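Local coordinates for La protein (Trypanosoma brucei, PDB 1S29) that probably binds RNA through its N-terminal La motif, a winged-helix domain that carries a conserved aromatic patch, at residues Q15-E19 against I70-L76; F22-Q28 against R87-P92. All coordinates share one frame; numbering follows the deposited sequence.

From the N terminus the chain first runs through helix 8-21, whose residues 15-19 are one half of interaction 1. Residues 22-28 follow at once, with the short helix 24-27, and are one half of interaction 2. Interaction 1 closes its loop when the turn after helix 63-70 leads into strand 76-78. Interaction 2 closes later, when the tail beyond strand 84-87 reaches the C terminus. The segments alternate, so the two loops cross. Together they tie the N-terminal helices to the open end of the hairpin formed by strands 76-78 and 84-87, away from the loop that joins them. The contacts meet where Lys75 O lies 2.8 Å from Arg88 N.

Interaction 1 (Q15-E19 against I70-L76); sequences QKQVE and IRPSEKL
Glu19 and Ser73 join helix 8-21 to the turn that leads from helix 63-70 into the winged-helix sheet. Ile70 starts the second segment. Its CG1 packs on Val18 CG2 in the buried core, where Leu50 and Val85 also touch the pair. A type I beta turn runs from Ile70 to Ser73 and is closed by the backbone bond from Ser73 N to Ile70 O. Pro72 follows in the turn, with CB 3.7 Å from Gln15 OE1. At Ser73, OG gives a short bond of 2.6 Å to Glu19 OE2, on the anti lone pair. The same OG accepts from Lys75 N at 3.1 Å, which makes an ST turn. Water 1 bridges Glu74 N and Glu19 OE2. The Lys75 side chain passes the Glu19 carboxylate, but NZ stays 4.5 Å from OE1, beyond a salt bridge. Leu76 CD1 fits against Val18 CG1 at 3.5 Å and also meets Glu19 CG. The hub is thus Glu19 OE2. Gln15, with CG anti to its backbone N (chi1 -176°), brings NE2 to within 3.0 Å of Glu19 OE2, from above the carboxylate plane and with an N-H...O angle of 166°.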
loop_
_atom_site.group_PDB
_atom_site.type_symbol
_atom_site.label_atom_id
_atom_site.label_comp_id
_atom_site.label_asym_id
_atom_site.label_seq_id
_atom_site.Cartn_x
_atom_site.Cartn_y
_atom_site.Cartn_z
ATOM N N GLN A 15 -5.571 -1.236 5.507
ATOM C CA GLN A 15 -4.575 -0.216 5.812
ATOM C C GLN A 15 -3.384 -0.886 6.496
ATOM O O GLN A 15 -2.238 -0.677 6.114
ATOM C CB GLN A 15 -5.175 0.844 6.752
ATOM C CG GLN A 15 -4.255 2.027 7.064
ATOM C CD GLN A 15 -4.686 2.788 8.309
ATOM O OE1 GLN A 15 -5.861 3.141 8.463
ATOM N NE2 GLN A 15 -3.733 3.048 9.205
ATOM N N LYS A 16 -3.664 -1.703 7.508
ATOM C CA LYS A 16 -2.604 -2.382 8.240
ATOM C C LYS A 16 -1.844 -3.399 7.395
ATOM O O LYS A 16 -0.667 -3.638 7.635
ATOM C CB LYS A 16 -3.182 -3.042 9.485
ATOM C CG LYS A 16 -3.725 -2.031 10.484
ATOM C CD LYS A 16 -4.511 -2.707 11.583
ATOM C CE LYS A 16 -5.110 -1.688 12.534
ATOM N NZ LYS A 16 -5.856 -2.347 13.638
ATOM N N GLN A 17 -2.512 -3.986 6.405
ATOM C CA GLN A 17 -1.846 -4.953 5.533
ATOM C C GLN A 17 -0.857 -4.218 4.628
ATOM O O GLN A 17 0.223 -4.732 4.346
ATOM C CB GLN A 17 -2.872 -5.721 4.692
ATOM C CG GLN A 17 -3.826 -6.581 5.515
ATOM C CD GLN A 17 -3.166 -7.837 6.070
ATOM O OE1 GLN A 17 -2.109 -7.778 6.697
ATOM N NE2 GLN A 17 -3.799 -8.984 5.843
ATOM N N VAL A 18 -1.229 -3.026 4.164
ATOM C CA VAL A 18 -0.327 -2.244 3.320
ATOM C C VAL A 18 0.834 -1.773 4.196
ATOM O O VAL A 18 1.990 -1.816 3.780
ATOM C CB VAL A 18 -1.039 -1.014 2.683
ATOM C CG1 VAL A 18 -0.028 -0.174 1.896
ATOM C CG2 VAL A 18 -2.152 -1.478 1.753
ATOM N N GLU A 19 0.531 -1.341 5.419
ATOM C CA GLU A 19 1.583 -0.901 6.325
ATOM C C GLU A 19 2.509 -2.087 6.622
ATOM O O GLU A 19 3.704 -1.910 6.843
ATOM C CB GLU A 19 0.978 -0.349 7.621
ATOM C CG GLU A 19 0.099 0.858 7.378
ATOM C CD GLU A 19 -0.549 1.398 8.638
ATOM O OE1 GLU A 19 -0.766 0.620 9.592
ATOM O OE2 GLU A 19 -0.857 2.607 8.669
ATOM N N ILE A 70 -5.830 3.353 2.529
ATOM C CA ILE A 70 -4.527 3.887 2.894
ATOM C C ILE A 70 -4.498 5.300 3.462
ATOM O O ILE A 70 -3.740 5.573 4.384
ATOM C CB ILE A 70 -3.587 3.963 1.677
ATOM C CG1 ILE A 70 -3.375 2.571 1.079
ATOM C CG2 ILE A 70 -2.258 4.592 2.069
ATOM C CD1 ILE A 70 -2.661 2.581 -0.254
ATOM N N ARG A 71 -5.328 6.187 2.926
ATOM C CA ARG A 71 -5.318 7.587 3.348
ATOM C C ARG A 71 -5.103 7.907 4.831
ATOM O O ARG A 71 -4.256 8.731 5.166
ATOM C CB ARG A 71 -6.579 8.317 2.856
ATOM C CG ARG A 71 -6.466 9.832 3.049
ATOM C CD ARG A 71 -7.687 10.611 2.574
ATOM N NE ARG A 71 -7.917 10.505 1.135
ATOM C CZ ARG A 71 -8.768 9.651 0.578
ATOM N NH1 ARG A 71 -9.473 8.825 1.340
ATOM N NH2 ARG A 71 -8.925 9.628 -0.740
ATOM N N PRO A 72 -5.859 7.270 5.739
ATOM C CA PRO A 72 -5.716 7.530 7.179
ATOM C C PRO A 72 -4.351 7.239 7.797
ATOM O O PRO A 72 -4.039 7.728 8.883
ATOM C CB PRO A 72 -6.792 6.638 7.798
ATOM C CG PRO A 72 -7.815 6.529 6.713
ATOM C CD PRO A 72 -6.964 6.330 5.493
ATOM N N SER A 73 -3.543 6.437 7.113
ATOM C CA SER A 73 -2.239 6.049 7.630
ATOM C C SER A 73 -1.279 7.197 7.910
ATOM O O SER A 73 -1.245 8.190 7.185
ATOM C CB SER A 73 -1.568 5.065 6.674
ATOM O OG SER A 73 -0.328 4.646 7.201
ATOM N N GLU A 74 -0.494 7.042 8.970
ATOM C CA GLU A 74 0.493 8.042 9.349
ATOM C C GLU A 74 1.877 7.505 8.991
ATOM O O GLU A 74 2.886 8.184 9.179
ATOM C CB GLU A 74 0.410 8.323 10.853
ATOM C CG GLU A 74 -0.993 8.704 11.316
ATOM C CD GLU A 74 -1.091 8.940 12.815
ATOM O OE1 GLU A 74 -0.798 8.008 13.599
ATOM O OE2 GLU A 74 -1.473 10.062 13.210
ATOM N N LYS A 75 1.914 6.283 8.466
ATOM C CA LYS A 75 3.167 5.645 8.088
ATOM C C LYS A 75 3.347 5.632 6.578
ATOM O O LYS A 75 4.436 5.350 6.077
ATOM C CB LYS A 75 3.202 4.199 8.597
ATOM C CG LYS A 75 3.054 4.057 10.099
ATOM C CD LYS A 75 3.069 2.595 10.511
ATOM C CE LYS A 75 2.991 2.436 12.019
ATOM N NZ LYS A 75 1.713 2.968 12.578
ATOM N N LEU A 76 2.271 5.929 5.856
ATOM C CA LEU A 76 2.300 5.935 4.394
ATOM C C LEU A 76 1.846 7.282 3.854
ATOM O O LEU A 76 1.104 8.004 4.519
ATOM C CB LEU A 76 1.369 4.847 3.852
ATOM C CG LEU A 76 1.621 3.408 4.312
ATOM C CD1 LEU A 76 0.380 2.574 4.049
ATOM C CD2 LEU A 76 2.830 2.822 3.585
HETATM O O HOH W 1 -0.906 4.667 10.764
#

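Interaction 2 (F22-Q28 against R87-P92)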
loop_
_atom_site.group_PDB
_atom_site.type_symbol
_atom_site.label_atom_id
_atom_site.label_comp_id
_atom_site.label_asym_id
_atom_site.label_seq_id
_atom_site.Cartn_x
_atom_site.Cartn_y
_atom_site.Cartn_z
ATOM N N PHE A 22 5.176 -2.492 3.991
ATOM C CA PHE A 22 6.135 -1.392 4.062
ATOM C C PHE A 22 6.805 -1.215 5.424
ATOM O O PHE A 22 7.555 -0.270 5.620
ATOM C CB PHE A 22 5.453 -0.079 3.673
ATOM C CG PHE A 22 5.219 0.073 2.193
ATOM C CD1 PHE A 22 6.263 0.426 1.342
ATOM C CD2 PHE A 22 3.958 -0.131 1.650
ATOM C CE1 PHE A 22 6.051 0.575 -0.026
ATOM C CE2 PHE A 22 3.736 0.015 0.283
ATOM C CZ PHE A 22 4.780 0.369 -0.557
ATOM N N SER A 23 6.541 -2.116 6.365
ATOM C CA SER A 23 7.141 -1.987 7.693
ATOM C C SER A 23 8.654 -2.130 7.625
ATOM O O SER A 23 9.182 -2.754 6.708
ATOM C CB SER A 23 6.579 -3.045 8.647
ATOM O OG SER A 23 7.160 -4.316 8.416
ATOM N N ASP A 24 9.346 -1.547 8.598
ATOM C CA ASP A 24 10.803 -1.620 8.645
ATOM C C ASP A 24 11.303 -3.059 8.572
ATOM O O ASP A 24 12.234 -3.369 7.832
ATOM C CB ASP A 24 11.339 -0.990 9.937
ATOM C CG ASP A 24 11.287 0.523 9.920
ATOM O OD1 ASP A 24 10.796 1.096 8.926
ATOM O OD2 ASP A 24 11.740 1.136 10.910
ATOM N N VAL A 25 10.674 -3.940 9.341
ATOM C CA VAL A 25 11.096 -5.332 9.382
ATOM C C VAL A 25 10.932 -6.057 8.060
ATOM O O VAL A 25 11.856 -6.721 7.590
ATOM C CB VAL A 25 10.325 -6.119 10.464
ATOM C CG1 VAL A 25 10.676 -7.596 10.381
ATOM C CG2 VAL A 25 10.682 -5.594 11.840
ATOM N N ASN A 26 9.760 -5.916 7.457
ATOM C CA ASN A 26 9.454 -6.599 6.212
ATOM C C ASN A 26 10.103 -6.037 4.961
ATOM O O ASN A 26 10.642 -6.789 4.148
ATOM C CB ASN A 26 7.938 -6.643 6.009
ATOM C CG ASN A 26 7.227 -7.419 7.104
ATOM O OD1 ASN A 26 7.578 -8.558 7.394
ATOM N ND2 ASN A 26 6.222 -6.804 7.712
ATOM N N VAL A 27 10.048 -4.721 4.803
ATOM C CA VAL A 27 10.610 -4.089 3.619
ATOM C C VAL A 27 12.076 -4.434 3.420
ATOM O O VAL A 27 12.526 -4.614 2.294
ATOM C CB VAL A 27 10.474 -2.549 3.671
ATOM C CG1 VAL A 27 11.278 -1.983 4.824
ATOM C CG2 VAL A 27 10.932 -1.953 2.356
ATOM N N GLN A 28 12.818 -4.530 4.517
ATOM C CA GLN A 28 14.234 -4.841 4.424
ATOM C C GLN A 28 14.517 -6.270 3.951
ATOM O O GLN A 28 15.650 -6.611 3.617
ATOM C CB GLN A 28 14.913 -4.538 5.764
ATOM C CG GLN A 28 14.924 -3.031 6.063
ATOM C CD GLN A 28 15.520 -2.676 7.408
ATOM O OE1 GLN A 28 14.889 -2.863 8.452
ATOM N NE2 GLN A 28 16.743 -2.156 7.392
ATOM N N ARG A 87 6.645 5.139 1.781
ATOM C CA ARG A 87 6.808 5.122 3.223
ATOM C C ARG A 87 6.986 6.563 3.664
ATOM O O ARG A 87 7.535 7.389 2.921
ATOM C CB ARG A 87 8.067 4.356 3.632
ATOM C CG ARG A 87 7.966 2.855 3.611
ATOM C CD ARG A 87 9.365 2.264 3.715
ATOM N NE ARG A 87 10.150 2.876 4.784
ATOM C CZ ARG A 87 10.322 2.351 5.995
ATOM N NH1 ARG A 87 9.765 1.186 6.311
ATOM N NH2 ARG A 87 11.064 2.988 6.894
ATOM N N ARG A 88 6.528 6.857 4.871
ATOM C CA ARG A 88 6.672 8.186 5.437
ATOM C C ARG A 88 8.142 8.321 5.831
ATOM O O ARG A 88 8.764 9.370 5.634
ATOM C CB ARG A 88 5.796 8.309 6.685
ATOM C CG ARG A 88 5.820 9.674 7.359
ATOM C CD ARG A 88 4.919 10.667 6.640
ATOM N NE ARG A 88 4.851 11.946 7.340
ATOM C CZ ARG A 88 5.694 12.957 7.144
ATOM N NH1 ARG A 88 6.677 12.842 6.262
ATOM N NH2 ARG A 88 5.556 14.082 7.836
ATOM N N ASP A 89 8.692 7.231 6.362
ATOM C CA ASP A 89 10.077 7.191 6.832
ATOM C C ASP A 89 11.069 6.559 5.862
ATOM O O ASP A 89 10.726 5.661 5.097
ATOM C CB ASP A 89 10.149 6.442 8.165
ATOM C CG ASP A 89 9.142 6.953 9.173
ATOM O OD1 ASP A 89 9.058 8.183 9.353
ATOM O OD2 ASP A 89 8.437 6.121 9.790
ATOM N N PRO A 90 12.331 7.012 5.903
ATOM C CA PRO A 90 13.402 6.508 5.036
ATOM C C PRO A 90 13.737 5.056 5.357
ATOM O O PRO A 90 13.466 4.581 6.461
ATOM C CB PRO A 90 14.575 7.435 5.360
ATOM C CG PRO A 90 13.913 8.681 5.885
ATOM C CD PRO A 90 12.816 8.123 6.737
ATOM N N LEU A 91 14.320 4.347 4.396
ATOM C CA LEU A 91 14.699 2.963 4.643
ATOM C C LEU A 91 15.616 2.977 5.859
ATOM O O LEU A 91 16.420 3.897 6.026
ATOM C CB LEU A 91 15.450 2.377 3.445
ATOM C CG LEU A 91 14.673 2.107 2.157
ATOM C CD1 LEU A 91 15.615 1.486 1.134
ATOM C CD2 LEU A 91 13.504 1.168 2.437
ATOM N N PRO A 92 15.499 1.967 6.733
ATOM C CA PRO A 92 16.339 1.893 7.934
ATOM C C PRO A 92 17.842 1.944 7.645
ATOM O O PRO A 92 18.231 1.958 6.452
ATOM C CB PRO A 92 15.911 0.571 8.564
ATOM C CG PRO A 92 14.452 0.504 8.207
ATOM C CD PRO A 92 14.472 0.910 6.747
ATOM O OXT PRO A 92 18.615 1.973 8.629
HETATM O O HOH W 2 8.326 3.087 9.462
#
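The Arg87 guanidinium meets Phe22 O and Asp24 OD1 at its edge, near its plane. Ser23 C and Asp24 N lie in that plane too, so the start of helix 24-27 faces the edge of the group. Val27 CG1 comes obliquely to NH1, at 3.8 Å. The Phe22 ring is turned 47° from the guanidinium and touches the arginine further back, where Phe22 CD1 lies 3.7 Å from Arg87 CG.

Arg87 grips Asp24 end-on. Arg87 NH1 and NH2 both donate to Asp24 OD1, each at 2.8 Å, as a salt bridge. OD1 lies almost exactly in the guanidinium plane, while the carboxylate is tilted 30° against it. Arg87 NH1 also donates to Phe22 O at 2.7 Å, nearly along the C=O axis. The arginine's own segment supplies more acceptors. Arg87 NE donates to Asp89 O at 2.9 Å, and NH2 donates to Pro90 O. The bend of the side chain at chi3 (48°) goes with the guanidinium reaching acceptors of both segments, Asp24 OD1 on one and Asp89 O and Pro90 O on the other, and the tail folds round its end. These bonds hold the rotation of the buried guanidinium, and the Asp24 carboxylate probably offsets its charge.

The tail continues over the short helix. Leu91 CD2 packs on Val27 CG2 at 4.0 Å. The Pro92 ring lies against the Asp24 carboxylate, with CG 3.6 Å from Asp24 CG, and also against the Gln28 side chain. Ser23 is the N-cap of helix 24-27, and its OG accepts from Asn26 N.

The contact joins this helix to the end of the winged-helix sheet. Met37 of helix 31-37 touches Val27, Arg87 and Leu91. Strand 84-87 delivers Arg87, and Phe22 packs on Leu76 of strand 76-78.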